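Local coordinates for cruciferin (Brassica napus, PDB 3KGL), which probably serves as a seed storage protein, an 11S globulin that holds a nutrient reserve for the plant, at residues P17-K22 with G204-E209; F60-K65 with H184-D189; G74-V79 with K145-R150; A346-T351 with F395-F400. All blocks are in the same frame, centred on the assembly; numbering follows the deposited sequence.

Interaction 1: P17-K22 with G204-E209; sequences PSHVLK and GQVWIE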
loop_
_atom_site.group_PDB
_atom_site.type_symbol
_atom_site.label_atom_id
_atom_site.label_comp_id
_atom_site.label_asym_id
_atom_site.label_seq_id
_atom_site.Cartn_x
_atom_site.Cartn_y
_atom_site.Cartn_z
ATOM N N PRO A 17 22.592 17.615 -4.432
ATOM C CA PRO A 17 22.454 16.735 -5.594
ATOM C C PRO A 17 23.646 15.811 -5.791
ATOM O O PRO A 17 24.730 16.160 -5.364
ATOM C CB PRO A 17 22.316 17.726 -6.747
ATOM C CG PRO A 17 21.620 18.850 -6.148
ATOM C CD PRO A 17 22.220 18.996 -4.774
ATOM N N SER A 18 23.438 14.655 -6.417
ATOM C CA SER A 18 24.507 13.670 -6.586
ATOM C C SER A 18 24.821 13.379 -8.034
ATOM O O SER A 18 25.775 12.659 -8.319
ATOM C CB SER A 18 24.190 12.354 -5.867
ATOM O OG SER A 18 24.231 12.539 -4.459
ATOM N N HIS A 19 24.007 13.916 -8.940
ATOM C CA HIS A 19 24.240 13.776 -10.377
ATOM C C HIS A 19 23.670 15.027 -11.007
ATOM O O HIS A 19 22.671 15.560 -10.513
ATOM C CB HIS A 19 23.507 12.564 -10.985
ATOM C CG HIS A 19 23.477 11.338 -10.117
ATOM N ND1 HIS A 19 24.329 10.270 -10.311
ATOM C CD2 HIS A 19 22.665 10.994 -9.083
ATOM C CE1 HIS A 19 24.060 9.332 -9.414
ATOM N NE2 HIS A 19 23.056 9.747 -8.659
ATOM N N VAL A 20 24.278 15.504 -12.092
ATOM C CA VAL A 20 23.679 16.633 -12.789
ATOM C C VAL A 20 23.520 16.410 -14.289
ATOM O O VAL A 20 24.386 15.847 -14.939
ATOM C CB VAL A 20 24.356 17.967 -12.437
ATOM C CG1 VAL A 20 24.011 19.049 -13.458
ATOM C CG2 VAL A 20 23.906 18.387 -11.042
ATOM N N LEU A 21 22.368 16.800 -14.816
ATOM C CA LEU A 21 22.096 16.674 -16.235
ATOM C C LEU A 21 22.104 18.065 -16.795
ATOM O O LEU A 21 21.159 18.839 -16.599
ATOM C CB LEU A 21 20.745 16.015 -16.490
ATOM C CG LEU A 21 20.619 14.651 -15.823
ATOM C CD1 LEU A 21 19.186 14.185 -15.883
ATOM C CD2 LEU A 21 21.543 13.679 -16.509
ATOM N N LYS A 22 23.197 18.382 -17.476
ATOM C CA LYS A 22 23.403 19.715 -18.002
ATOM C C LYS A 22 22.747 19.807 -19.367
ATOM O O LYS A 22 23.059 19.038 -20.270
ATOM C CB LYS A 22 24.904 20.054 -18.030
ATOM C CG LYS A 22 25.550 19.943 -16.645
ATOM C CD LYS A 22 27.068 19.807 -16.648
ATOM C CE LYS A 22 27.732 21.107 -16.201
ATOM N NZ LYS A 22 29.001 20.884 -15.433
ATOM N N GLY A 204 21.883 9.758 -19.889
ATOM C CA GLY A 204 21.162 8.571 -19.470
ATOM C C GLY A 204 20.683 8.609 -18.032
ATOM O O GLY A 204 20.720 9.663 -17.378
ATOM N N GLN A 205 20.241 7.453 -17.537
ATOM C CA GLN A 205 19.581 7.380 -16.232
ATOM C C GLN A 205 20.601 7.137 -15.127
ATOM O O GLN A 205 20.615 6.095 -14.463
ATOM C CB GLN A 205 18.493 6.312 -16.245
ATOM C CG GLN A 205 17.795 6.230 -17.582
ATOM C CD GLN A 205 16.665 5.229 -17.603
ATOM O OE1 GLN A 205 15.590 5.477 -17.059
ATOM N NE2 GLN A 205 16.892 4.098 -18.253
ATOM N N VAL A 206 21.444 8.141 -14.935
ATOM C CA VAL A 206 22.628 8.036 -14.100
ATOM C C VAL A 206 22.271 7.915 -12.631
ATOM O O VAL A 206 23.126 7.571 -11.811
ATOM C CB VAL A 206 23.512 9.271 -14.293
ATOM C CG1 VAL A 206 23.866 9.440 -15.758
ATOM C CG2 VAL A 206 22.782 10.508 -13.802
ATOM N N TRP A 207 21.009 8.204 -12.315
ATOM C CA TRP A 207 20.499 8.167 -10.941
ATOM C C TRP A 207 19.990 6.781 -10.547
ATOM O O TRP A 207 19.723 6.532 -9.377
ATOM C CB TRP A 207 19.402 9.218 -10.733
ATOM C CG TRP A 207 18.232 9.057 -11.663
ATOM C CD1 TRP A 207 17.054 8.427 -11.391
ATOM C CD2 TRP A 207 18.128 9.528 -13.023
ATOM N NE1 TRP A 207 16.223 8.479 -12.485
ATOM C CE2 TRP A 207 16.853 9.148 -13.498
ATOM C CE3 TRP A 207 18.988 10.222 -13.883
ATOM C CZ2 TRP A 207 16.418 9.441 -14.789
ATOM C CZ3 TRP A 207 18.549 10.514 -15.161
ATOM C CH2 TRP A 207 17.275 10.118 -15.603
ATOM N N ILE A 208 19.862 5.895 -11.534
ATOM C CA ILE A 208 19.571 4.475 -11.325
ATOM C C ILE A 208 20.877 3.669 -11.427
ATOM O O ILE A 208 21.813 4.105 -12.091
ATOM C CB ILE A 208 18.560 3.981 -12.379
ATOM C CG1 ILE A 208 17.369 4.936 -12.473
ATOM C CG2 ILE A 208 18.079 2.587 -12.063
ATOM C CD1 ILE A 208 16.268 4.425 -13.352
ATOM N N GLU A 209 20.947 2.499 -10.795
ATOM C CA GLU A 209 22.210 1.738 -10.708
ATOM C C GLU A 209 22.860 1.252 -12.014
ATOM O O GLU A 209 23.876 1.798 -12.454
ATOM C CB GLU A 209 22.083 0.555 -9.743
ATOM C CG GLU A 209 22.333 0.931 -8.292
ATOM C CD GLU A 209 22.090 -0.218 -7.335
ATOM O OE1 GLU A 209 22.394 -1.382 -7.697
ATOM O OE2 GLU A 209 21.601 0.050 -6.214
#
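His19 lays one face of its imidazole over the peptide between Val206 and Trp207. Trp207 CA makes a CH-pi contact there, 4.0 Å from the centroid of the His19 ring and 19° off the ring normal, and Val206 C sits over the same face, offset toward the rim. Nearer the backbone of His19, the side chains of His19 and Val206 slide past each other in opposite directions, with His19 CB 3.6 Å from Val206 CG2. An alanine in place of His19 would keep that CB contact but would probably leave the peptide after Val206 and the Trp207 CA hydrogen without their aromatic cover. Two residues along the strand, Leu21 crosses Trp207 at about a right angle, its CD1 3.8 Å from Trp207 CZ3. Trp207 NE1 is held by Pro192 O. Contact across the segments is thus apolar and aromatic; nearby, Gln203 hydrogen-bonds to the strand backbone at Val20 and Lys22. Ile208 N bonds to Gln205 O, 3.0 Å away, within a type I beta turn. This turn docks on an edge strand, within this chain, of an antiparallel sheet in the N-terminal cupin domain, where Ser18 and His19 form a classic beta bulge opposite Val30.

Interaction 2: F60-K65 with H184-D189; sequences FFSTAK and HQNQLD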
loop_
_atom_site.group_PDB
_atom_site.type_symbol
_atom_site.label_atom_id
_atom_site.label_comp_id
_atom_site.label_asym_id
_atom_site.label_seq_id
_atom_site.Cartn_x
_atom_site.Cartn_y
_atom_site.Cartn_z
ATOM N N PHE A 60 6.455 13.066 -17.936
ATOM C CA PHE A 60 5.557 12.514 -16.932
ATOM C C PHE A 60 6.243 11.441 -16.084
ATOM O O PHE A 60 7.203 10.791 -16.517
ATOM C CB PHE A 60 4.233 12.016 -17.545
ATOM C CG PHE A 60 4.354 10.747 -18.367
ATOM C CD1 PHE A 60 4.468 9.514 -17.758
ATOM C CD2 PHE A 60 4.303 10.791 -19.749
ATOM C CE1 PHE A 60 4.558 8.361 -18.507
ATOM C CE2 PHE A 60 4.391 9.639 -20.502
ATOM C CZ PHE A 60 4.521 8.427 -19.883
ATOM N N PHE A 61 5.734 11.267 -14.871
ATOM C CA PHE A 61 6.363 10.401 -13.889
ATOM C C PHE A 61 5.476 9.241 -13.478
ATOM O O PHE A 61 4.274 9.255 -13.731
ATOM C CB PHE A 61 6.759 11.222 -12.667
ATOM C CG PHE A 61 7.797 12.248 -12.964
ATOM C CD1 PHE A 61 9.136 11.986 -12.717
ATOM C CD2 PHE A 61 7.441 13.462 -13.534
ATOM C CE1 PHE A 61 10.106 12.929 -13.013
ATOM C CE2 PHE A 61 8.401 14.410 -13.835
ATOM C CZ PHE A 61 9.742 14.144 -13.573
ATOM N N SER A 62 6.090 8.243 -12.844
ATOM C CA SER A 62 5.396 7.033 -12.406
ATOM C C SER A 62 4.969 7.132 -10.934
ATOM O O SER A 62 4.380 6.204 -10.376
ATOM C CB SER A 62 6.286 5.807 -12.627
ATOM O OG SER A 62 7.499 5.903 -11.885
ATOM N N THR A 63 5.275 8.267 -10.317
ATOM C CA THR A 63 4.958 8.495 -8.919
ATOM C C THR A 63 4.343 9.867 -8.756
ATOM O O THR A 63 4.426 10.706 -9.649
ATOM C CB THR A 63 6.219 8.515 -8.079
ATOM O OG1 THR A 63 6.977 9.686 -8.416
ATOM C CG2 THR A 63 7.044 7.272 -8.331
ATOM N N ALA A 64 3.738 10.099 -7.600
ATOM C CA ALA A 64 3.243 11.423 -7.268
ATOM C C ALA A 64 4.384 12.449 -7.285
ATOM O O ALA A 64 5.543 12.123 -7.070
ATOM C CB ALA A 64 2.582 11.393 -5.919
ATOM N N LYS A 65 4.041 13.697 -7.546
ATOM C CA LYS A 65 5.027 14.746 -7.668
ATOM C C LYS A 65 4.448 15.949 -6.970
ATOM O O LYS A 65 3.306 16.331 -7.213
ATOM C CB LYS A 65 5.259 15.070 -9.150
ATOM C CG LYS A 65 6.626 15.656 -9.475
ATOM C CD LYS A 65 6.838 15.850 -10.984
ATOM C CE LYS A 65 6.562 17.288 -11.426
ATOM N NZ LYS A 65 7.596 17.831 -12.384
ATOM N N HIS A 184 1.746 3.786 -2.948
ATOM C CA HIS A 184 1.149 2.692 -3.689
ATOM C C HIS A 184 0.971 3.074 -5.161
ATOM O O HIS A 184 0.966 2.206 -6.023
ATOM C CB HIS A 184 -0.147 2.181 -3.027
ATOM C CG HIS A 184 -1.279 3.170 -3.004
ATOM N ND1 HIS A 184 -2.244 3.226 -3.991
ATOM C CD2 HIS A 184 -1.628 4.109 -2.091
ATOM C CE1 HIS A 184 -3.120 4.172 -3.699
ATOM N NE2 HIS A 184 -2.771 4.721 -2.550
ATOM N N GLN A 185 0.880 4.370 -5.452
ATOM C CA GLN A 185 0.640 4.835 -6.826
ATOM C C GLN A 185 1.773 4.578 -7.823
ATOM O O GLN A 185 1.547 4.524 -9.032
ATOM C CB GLN A 185 0.327 6.319 -6.828
ATOM C CG GLN A 185 -0.249 6.764 -5.542
ATOM C CD GLN A 185 -0.398 8.232 -5.521
ATOM O OE1 GLN A 185 -1.199 8.789 -6.280
ATOM N NE2 GLN A 185 0.394 8.898 -4.670
ATOM N N ASN A 186 2.993 4.461 -7.322
ATOM C CA ASN A 186 4.105 4.060 -8.151
ATOM C C ASN A 186 3.997 2.564 -8.365
ATOM O O ASN A 186 4.161 1.784 -7.434
ATOM C CB ASN A 186 5.412 4.403 -7.440
ATOM C CG ASN A 186 6.639 3.939 -8.195
ATOM O OD1 ASN A 186 6.654 3.858 -9.417
ATOM N ND2 ASN A 186 7.677 3.646 -7.462
ATOM N N GLN A 187 3.700 2.163 -9.592
ATOM C CA GLN A 187 3.462 0.764 -9.899
ATOM C C GLN A 187 4.779 0.135 -10.271
ATOM O O GLN A 187 4.875 -1.066 -10.516
ATOM C CB GLN A 187 2.494 0.647 -11.074
ATOM C CG GLN A 187 1.429 -0.420 -10.886
ATOM C CD GLN A 187 0.456 -0.073 -9.784
ATOM O OE1 GLN A 187 0.800 0.633 -8.852
ATOM N NE2 GLN A 187 -0.766 -0.554 -9.896
ATOM N N LEU A 188 5.808 0.963 -10.306
ATOM C CA LEU A 188 7.092 0.510 -10.799
ATOM C C LEU A 188 8.078 0.145 -9.696
ATOM O O LEU A 188 8.079 -0.983 -9.223
ATOM C CB LEU A 188 7.684 1.530 -11.787
ATOM C CG LEU A 188 7.345 1.372 -13.274
ATOM C CD1 LEU A 188 5.936 0.912 -13.485
ATOM C CD2 LEU A 188 7.611 2.662 -14.043
ATOM N N ASP A 189 8.884 1.116 -9.277
ATOM C CA ASP A 189 10.206 0.848 -8.707
ATOM C C ASP A 189 10.662 1.792 -7.642
ATOM O O ASP A 189 10.163 2.905 -7.529
ATOM C CB ASP A 189 11.240 1.014 -9.805
ATOM C CG ASP A 189 11.865 -0.253 -10.160
ATOM O OD1 ASP A 189 11.493 -1.263 -9.527
ATOM O OD2 ASP A 189 12.714 -0.237 -11.057
#
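Asn186 OD1 is gripped by two donors: Ser62 OG from the facing segment, in a weak bond of 3.3 Å, and the backbone of Leu188, whose N lies 3.1 Å from Asn186 OD1 and well above the amide plane. The second bond closes an Asx turn. On the other arm of the amide, Asn186 ND2 donates nearly in its own plane to Asp189 O at 2.6 Å and also reaches Leu181 O. With CG anti to the backbone N (chi1 176°), the Asn186 side chain runs beside that of Thr63, pointing the same way, and Thr63 CG2 rests 3.4 Å from Asn186 CG. An alanine in place of Asn186 would probably leave Ser62 OG without this acceptor and free the loop from its Asx turn. Leu188 CD2 packs on Ser62 CB at 3.7 Å. The contact sets the loop between strands 173-180 and 194-196 against the turn joining strands 54-61 and 65-71 of the N-terminal cupin domain, and borders a second subunit, where Gln187 NE2 bonds to Thr402 OG1 of that subunit. Most bonds of the amide stay within its own loop or go to Leu181, and the segments meet through van der Waals fit and weak polar contacts; Asn186 thus both shapes the loop and faces Ser62 and Thr63.

Interaction 3: G74-V79 with K145-R150; sequences GLMGRV and KVEHIR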
loop_
_atom_site.group_PDB
_atom_site.type_symbol
_atom_site.label_atom_id
_atom_site.label_comp_id
_atom_site.label_asym_id
_atom_site.label_seq_id
_atom_site.Cartn_x
_atom_site.Cartn_y
_atom_site.Cartn_z
ATOM N N GLY A 74 7.621 32.072 -13.965
ATOM C CA GLY A 74 7.483 31.540 -15.309
ATOM C C GLY A 74 6.127 30.952 -15.660
ATOM O O GLY A 74 5.117 31.258 -15.032
ATOM N N LEU A 75 6.118 30.100 -16.683
ATOM C CA LEU A 75 4.900 29.467 -17.172
ATOM C C LEU A 75 4.929 27.961 -16.899
ATOM O O LEU A 75 6.000 27.359 -16.846
ATOM C CB LEU A 75 4.735 29.743 -18.677
ATOM C CG LEU A 75 4.598 31.229 -19.035
ATOM C CD1 LEU A 75 4.472 31.450 -20.520
ATOM C CD2 LEU A 75 3.398 31.805 -18.331
ATOM N N MET A 76 3.754 27.365 -16.709
ATOM C CA MET A 76 3.634 25.915 -16.585
ATOM C C MET A 76 2.442 25.342 -17.338
ATOM O O MET A 76 1.393 25.960 -17.436
ATOM C CB MET A 76 3.523 25.491 -15.132
ATOM C CG MET A 76 2.907 24.121 -14.991
ATOM S SD MET A 76 2.633 23.678 -13.282
ATOM C CE MET A 76 1.386 24.877 -12.826
ATOM N N GLY A 77 2.617 24.137 -17.855
ATOM C CA GLY A 77 1.571 23.452 -18.574
ATOM C C GLY A 77 1.419 22.034 -18.070
ATOM O O GLY A 77 2.367 21.251 -18.054
ATOM N N ARG A 78 0.211 21.711 -17.638
ATOM C CA ARG A 78 -0.137 20.363 -17.238
ATOM C C ARG A 78 -0.957 19.850 -18.405
ATOM O O ARG A 78 -1.566 20.639 -19.126
ATOM C CB ARG A 78 -1.003 20.417 -15.974
ATOM C CG ARG A 78 -0.555 19.544 -14.793
ATOM C CD ARG A 78 -0.971 20.184 -13.459
ATOM N NE ARG A 78 -2.239 20.892 -13.612
ATOM C CZ ARG A 78 -2.537 22.042 -13.017
ATOM N NH1 ARG A 78 -1.653 22.627 -12.222
ATOM N NH2 ARG A 78 -3.719 22.613 -13.225
ATOM N N VAL A 79 -0.966 18.537 -18.607
ATOM C CA VAL A 79 -1.834 17.920 -19.606
ATOM C C VAL A 79 -2.363 16.619 -19.048
ATOM O O VAL A 79 -1.603 15.671 -18.855
ATOM C CB VAL A 79 -1.091 17.601 -20.913
ATOM C CG1 VAL A 79 -2.028 16.898 -21.885
ATOM C CG2 VAL A 79 -0.518 18.861 -21.529
ATOM N N LYS A 145 -4.550 24.538 -20.446
ATOM C CA LYS A 145 -4.314 25.778 -19.727
ATOM C C LYS A 145 -2.841 25.948 -19.391
ATOM O O LYS A 145 -2.224 25.084 -18.760
ATOM C CB LYS A 145 -5.161 25.832 -18.451
ATOM C CG LYS A 145 -4.718 26.890 -17.446
ATOM C CD LYS A 145 -5.775 27.131 -16.365
ATOM C CE LYS A 145 -6.977 27.899 -16.910
ATOM N NZ LYS A 145 -7.857 28.440 -15.831
ATOM N N VAL A 146 -2.280 27.063 -19.838
ATOM C CA VAL A 146 -0.936 27.455 -19.450
ATOM C C VAL A 146 -1.028 28.426 -18.286
ATOM O O VAL A 146 -1.476 29.559 -18.450
ATOM C CB VAL A 146 -0.204 28.146 -20.597
ATOM C CG1 VAL A 146 1.074 28.794 -20.090
ATOM C CG2 VAL A 146 0.093 27.155 -21.696
ATOM N N GLU A 147 -0.608 27.970 -17.112
ATOM C CA GLU A 147 -0.635 28.776 -15.901
ATOM C C GLU A 147 0.638 29.626 -15.764
ATOM O O GLU A 147 1.659 29.322 -16.382
ATOM C CB GLU A 147 -0.813 27.869 -14.677
ATOM C CG GLU A 147 -2.225 27.306 -14.507
ATOM C CD GLU A 147 -2.243 25.884 -13.945
ATOM O OE1 GLU A 147 -2.133 24.920 -14.742
ATOM O OE2 GLU A 147 -2.388 25.729 -12.710
ATOM N N HIS A 148 0.560 30.710 -14.988
ATOM C CA HIS A 148 1.746 31.465 -14.605
ATOM C C HIS A 148 2.135 31.029 -13.205
ATOM O O HIS A 148 1.270 30.771 -12.363
ATOM C CB HIS A 148 1.500 32.974 -14.629
ATOM C CG HIS A 148 2.726 33.792 -14.341
ATOM N ND1 HIS A 148 2.947 34.403 -13.124
ATOM C CD2 HIS A 148 3.794 34.100 -15.118
ATOM C CE1 HIS A 148 4.101 35.048 -13.163
ATOM N NE2 HIS A 148 4.636 34.878 -14.361
ATOM N N ILE A 149 3.436 30.936 -12.966
ATOM C CA ILE A 149 3.948 30.542 -11.662
ATOM C C ILE A 149 4.973 31.545 -11.148
ATOM O O ILE A 149 5.756 32.108 -11.922
ATOM C CB ILE A 149 4.575 29.139 -11.698
ATOM C CG1 ILE A 149 5.588 29.039 -12.838
ATOM C CG2 ILE A 149 3.504 28.087 -11.861
ATOM C CD1 ILE A 149 6.381 27.769 -12.821
ATOM N N ARG A 150 4.940 31.772 -9.838
ATOM C CA ARG A 150 5.855 32.690 -9.168
ATOM C C ARG A 150 6.340 32.002 -7.916
ATOM O O ARG A 150 5.783 30.987 -7.520
ATOM C CB ARG A 150 5.146 33.995 -8.779
ATOM C CG ARG A 150 3.764 33.794 -8.171
ATOM C CD ARG A 150 3.466 34.775 -7.046
ATOM N NE ARG A 150 2.119 34.551 -6.527
ATOM C CZ ARG A 150 1.724 34.817 -5.285
ATOM N NH1 ARG A 150 2.576 35.340 -4.405
ATOM N NH2 ARG A 150 0.471 34.543 -4.916
#
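Glu147 and Arg78 are brought together by bends in both side chains: Glu147 bends at chi2 (145°), which turns CD, and Arg78 at chi3 (34°), which turns NE out of an extended course. The carboxylate then stands steeply to the guanidinium, the planes 73° apart, with Glu147 OE1 over one guanidinium face and 3.2 Å from Arg78 NH2 in a salt bridge. Glu147 OE2 takes a weak hydrogen bond from Arg78 NH1, also 3.2 Å, and a second bond links it to Thr288 OG1. Met76 lies beside Glu147, pointing the same way, and its CE reaches Ile149 CG2 at 4.0 Å, so one sheet face carries an apolar patch next to the ion pair.

The backbones pair as antiparallel strands in the curled sheet of the N-terminal cupin barrel, where strand 73-79 lies between 141-150 and 162-166. Gly74 and Ile149 form a hydrogen-bonded pair, with Ile149 N 2.7 Å from Gly74 O; Met76 and Glu147 form the next, with Met76 N 2.9 Å from Glu147 O. Leu75 and His148 make the non-hydrogen-bonded pair between them. Their side chains, on the opposite face of the sheet from Met76, cross at about a right angle: Leu75 CD2 approaches the imidazole in its plane, 4.0 Å from His148 CD2. On that face too, Leu75 CB packs against Val146 CG1, while Val146 also touches Trp164 of its own chain and Pro422 of a second subunit.

Interaction 4: A346-T351 with F395-F400; sequences AVLYVT and FRWIEF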
loop_
_atom_site.group_PDB
_atom_site.type_symbol
_atom_site.label_atom_id
_atom_site.label_comp_id
_atom_site.label_asym_id
_atom_site.label_seq_id
_atom_site.Cartn_x
_atom_site.Cartn_y
_atom_site.Cartn_z
ATOM N N ALA A 346 9.229 13.184 6.491
ATOM C CA ALA A 346 9.443 14.527 5.983
ATOM C C ALA A 346 10.713 14.590 5.158
ATOM O O ALA A 346 11.578 13.719 5.252
ATOM C CB ALA A 346 9.508 15.523 7.130
ATOM N N VAL A 347 10.800 15.621 4.331
ATOM C CA VAL A 347 12.021 15.945 3.611
ATOM C C VAL A 347 12.109 17.473 3.575
ATOM O O VAL A 347 11.182 18.148 3.135
ATOM C CB VAL A 347 12.045 15.269 2.222
ATOM C CG1 VAL A 347 12.379 16.252 1.100
ATOM C CG2 VAL A 347 12.970 14.048 2.248
ATOM N N LEU A 348 13.200 18.014 4.108
ATOM C CA LEU A 348 13.288 19.447 4.371
ATOM C C LEU A 348 14.290 20.119 3.456
ATOM O O LEU A 348 15.436 19.674 3.320
ATOM C CB LEU A 348 13.679 19.696 5.821
ATOM C CG LEU A 348 13.877 21.157 6.221
ATOM C CD1 LEU A 348 13.588 21.332 7.700
ATOM C CD2 LEU A 348 15.278 21.638 5.904
ATOM N N TYR A 349 13.860 21.211 2.843
ATOM C CA TYR A 349 14.716 21.935 1.916
ATOM C C TYR A 349 14.811 23.387 2.353
ATOM O O TYR A 349 13.795 24.026 2.640
ATOM C CB TYR A 349 14.167 21.804 0.491
ATOM C CG TYR A 349 14.931 22.518 -0.604
ATOM C CD1 TYR A 349 16.011 21.919 -1.237
ATOM C CD2 TYR A 349 14.532 23.777 -1.040
ATOM C CE1 TYR A 349 16.700 22.574 -2.262
ATOM C CE2 TYR A 349 15.205 24.439 -2.057
ATOM C CZ TYR A 349 16.284 23.834 -2.667
ATOM O OH TYR A 349 16.933 24.504 -3.678
ATOM N N VAL A 350 16.040 23.892 2.431
ATOM C CA VAL A 350 16.272 25.282 2.772
ATOM C C VAL A 350 16.249 26.097 1.483
ATOM O O VAL A 350 16.946 25.767 0.527
ATOM C CB VAL A 350 17.630 25.434 3.461
ATOM C CG1 VAL A 350 17.895 26.893 3.848
ATOM C CG2 VAL A 350 17.676 24.540 4.666
ATOM N N THR A 351 15.429 27.143 1.436
ATOM C CA THR A 351 15.389 27.993 0.252
ATOM C C THR A 351 16.136 29.291 0.504
ATOM O O THR A 351 16.496 29.989 -0.437
ATOM C CB THR A 351 13.943 28.304 -0.224
ATOM O OG1 THR A 351 13.227 29.029 0.785
ATOM C CG2 THR A 351 13.201 27.031 -0.551
ATOM N N PHE A 395 15.326 32.693 8.087
ATOM C CA PHE A 395 15.370 31.305 7.647
ATOM C C PHE A 395 14.087 30.957 6.906
ATOM O O PHE A 395 12.995 31.222 7.399
ATOM C CB PHE A 395 15.508 30.392 8.866
ATOM C CG PHE A 395 15.694 28.952 8.522
ATOM C CD1 PHE A 395 16.725 28.554 7.684
ATOM C CD2 PHE A 395 14.849 27.989 9.043
ATOM C CE1 PHE A 395 16.907 27.213 7.364
ATOM C CE2 PHE A 395 15.029 26.651 8.722
ATOM C CZ PHE A 395 16.061 26.264 7.876
ATOM N N ARG A 396 14.201 30.374 5.719
ATOM C CA ARG A 396 13.006 29.946 5.000
ATOM C C ARG A 396 13.222 28.601 4.351
ATOM O O ARG A 396 14.288 28.320 3.807
ATOM C CB ARG A 396 12.589 30.978 3.965
ATOM C CG ARG A 396 12.958 32.357 4.378
ATOM C CD ARG A 396 12.055 33.377 3.772
ATOM N NE ARG A 396 11.942 33.257 2.330
ATOM C CZ ARG A 396 10.862 33.638 1.668
ATOM N NH1 ARG A 396 10.809 33.512 0.344
ATOM N NH2 ARG A 396 9.829 34.133 2.348
ATOM N N TRP A 397 12.194 27.770 4.408
ATOM C CA TRP A 397 12.354 26.385 4.025
ATOM C C TRP A 397 11.029 25.802 3.584
ATOM O O TRP A 397 9.976 26.395 3.796
ATOM C CB TRP A 397 12.942 25.586 5.198
ATOM C CG TRP A 397 11.962 25.215 6.315
ATOM C CD1 TRP A 397 11.428 23.988 6.546
ATOM C CD2 TRP A 397 11.436 26.073 7.341
ATOM N NE1 TRP A 397 10.603 24.021 7.632
ATOM C CE2 TRP A 397 10.592 25.289 8.143
ATOM C CE3 TRP A 397 11.599 27.423 7.657
ATOM C CZ2 TRP A 397 9.911 25.807 9.241
ATOM C CZ3 TRP A 397 10.928 27.935 8.748
ATOM C CH2 TRP A 397 10.094 27.128 9.528
ATOM N N ILE A 398 11.094 24.633 2.963
ATOM C CA ILE A 398 9.901 23.921 2.545
ATOM C C ILE A 398 10.049 22.447 2.974
ATOM O O ILE A 398 11.058 21.821 2.661
ATOM C CB ILE A 398 9.681 24.102 1.004
ATOM C CG1 ILE A 398 8.210 24.375 0.674
ATOM C CG2 ILE A 398 10.253 22.947 0.207
ATOM C CD1 ILE A 398 7.209 23.402 1.290
ATOM N N GLU A 399 9.088 21.928 3.750
ATOM C CA GLU A 399 9.013 20.495 4.088
ATOM C C GLU A 399 7.996 19.771 3.195
ATOM O O GLU A 399 6.888 20.253 3.003
ATOM C CB GLU A 399 8.585 20.283 5.541
ATOM C CG GLU A 399 9.408 21.005 6.604
ATOM C CD GLU A 399 8.877 20.770 8.024
ATOM O OE1 GLU A 399 8.350 19.665 8.302
ATOM O OE2 GLU A 399 8.992 21.690 8.869
ATOM N N PHE A 400 8.371 18.613 2.661
ATOM C CA PHE A 400 7.428 17.739 1.963
ATOM C C PHE A 400 7.158 16.491 2.795
ATOM O O PHE A 400 8.037 15.655 2.954
ATOM C CB PHE A 400 7.976 17.301 0.607
ATOM C CG PHE A 400 8.067 18.400 -0.405
ATOM C CD1 PHE A 400 6.929 18.920 -0.992
ATOM C CD2 PHE A 400 9.292 18.899 -0.790
ATOM C CE1 PHE A 400 7.012 19.929 -1.940
ATOM C CE2 PHE A 400 9.379 19.905 -1.737
ATOM C CZ PHE A 400 8.238 20.419 -2.311
#
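The indole of Trp397 is approached obliquely by Leu348 of the facing strand, whose CD1 lies 3.6 Å from Trp397 CD1. On one indole face sits Phe395 CE2, displaced toward the rim, and at the edge, in the ring plane, stands the Glu399 carboxylate. Trp397 NE1 donates to Glu399 OE2 in a nearly straight bond (3.1 Å, 176°) that uses the anti lone pair of the oxygen. The side chains of Phe395 and Val350 cross at about a right angle, Phe395 CE1 3.7 Å from Val350 CG1. The strands pair antiparallel: Ile398 N lies 2.8 Å from Tyr349 O, and Phe400 N 2.9 Å from Val347 O. On the sheet face opposite Leu348, Val350 and Trp397, Tyr349 CB rests on Ile398 CG2 at 4.1 Å. That face turns to the N-terminal cupin domain: Ile398 and Phe400 touch Phe68, and Tyr349 OH bonds to Arg47. In the C-terminal cupin sheet, 394-401 lies between 324-331 and 346-352, and 346-352 between 394-401 and 377-380; both strands also help join the two domains. With Lys388 and Lys401 only in long, weak ion pairs with it, the buried Glu399 carboxylate probably relies heavily on the indole N-H, a bond that would also fix the rotation of the ring.

Interactions 1, 2 and 4 are buried contacts, interaction 3 only partly so. Interaction 4 is a strand pair in the C-terminal cupin domain that no other chain touches; interactions 1 to 3 belong to the N-terminal half and all border a second subunit. Interactions 3 and 4 are antiparallel pairings knit by backbone bonds, yet interaction 3 carries a salt bridge, whereas interaction 4 mixes aliphatic and aromatic packing. Interaction 1 docks a turn on an edge strand by ring and apolar packing; interaction 2 sets a loop against the turn between two strands by weak polar contacts. Interactions 2 and 3 reach the same curled sheet, their nearest atoms about 7 Å apart, while the nearest atoms of interactions 1 and 3 are about 17 Å apart.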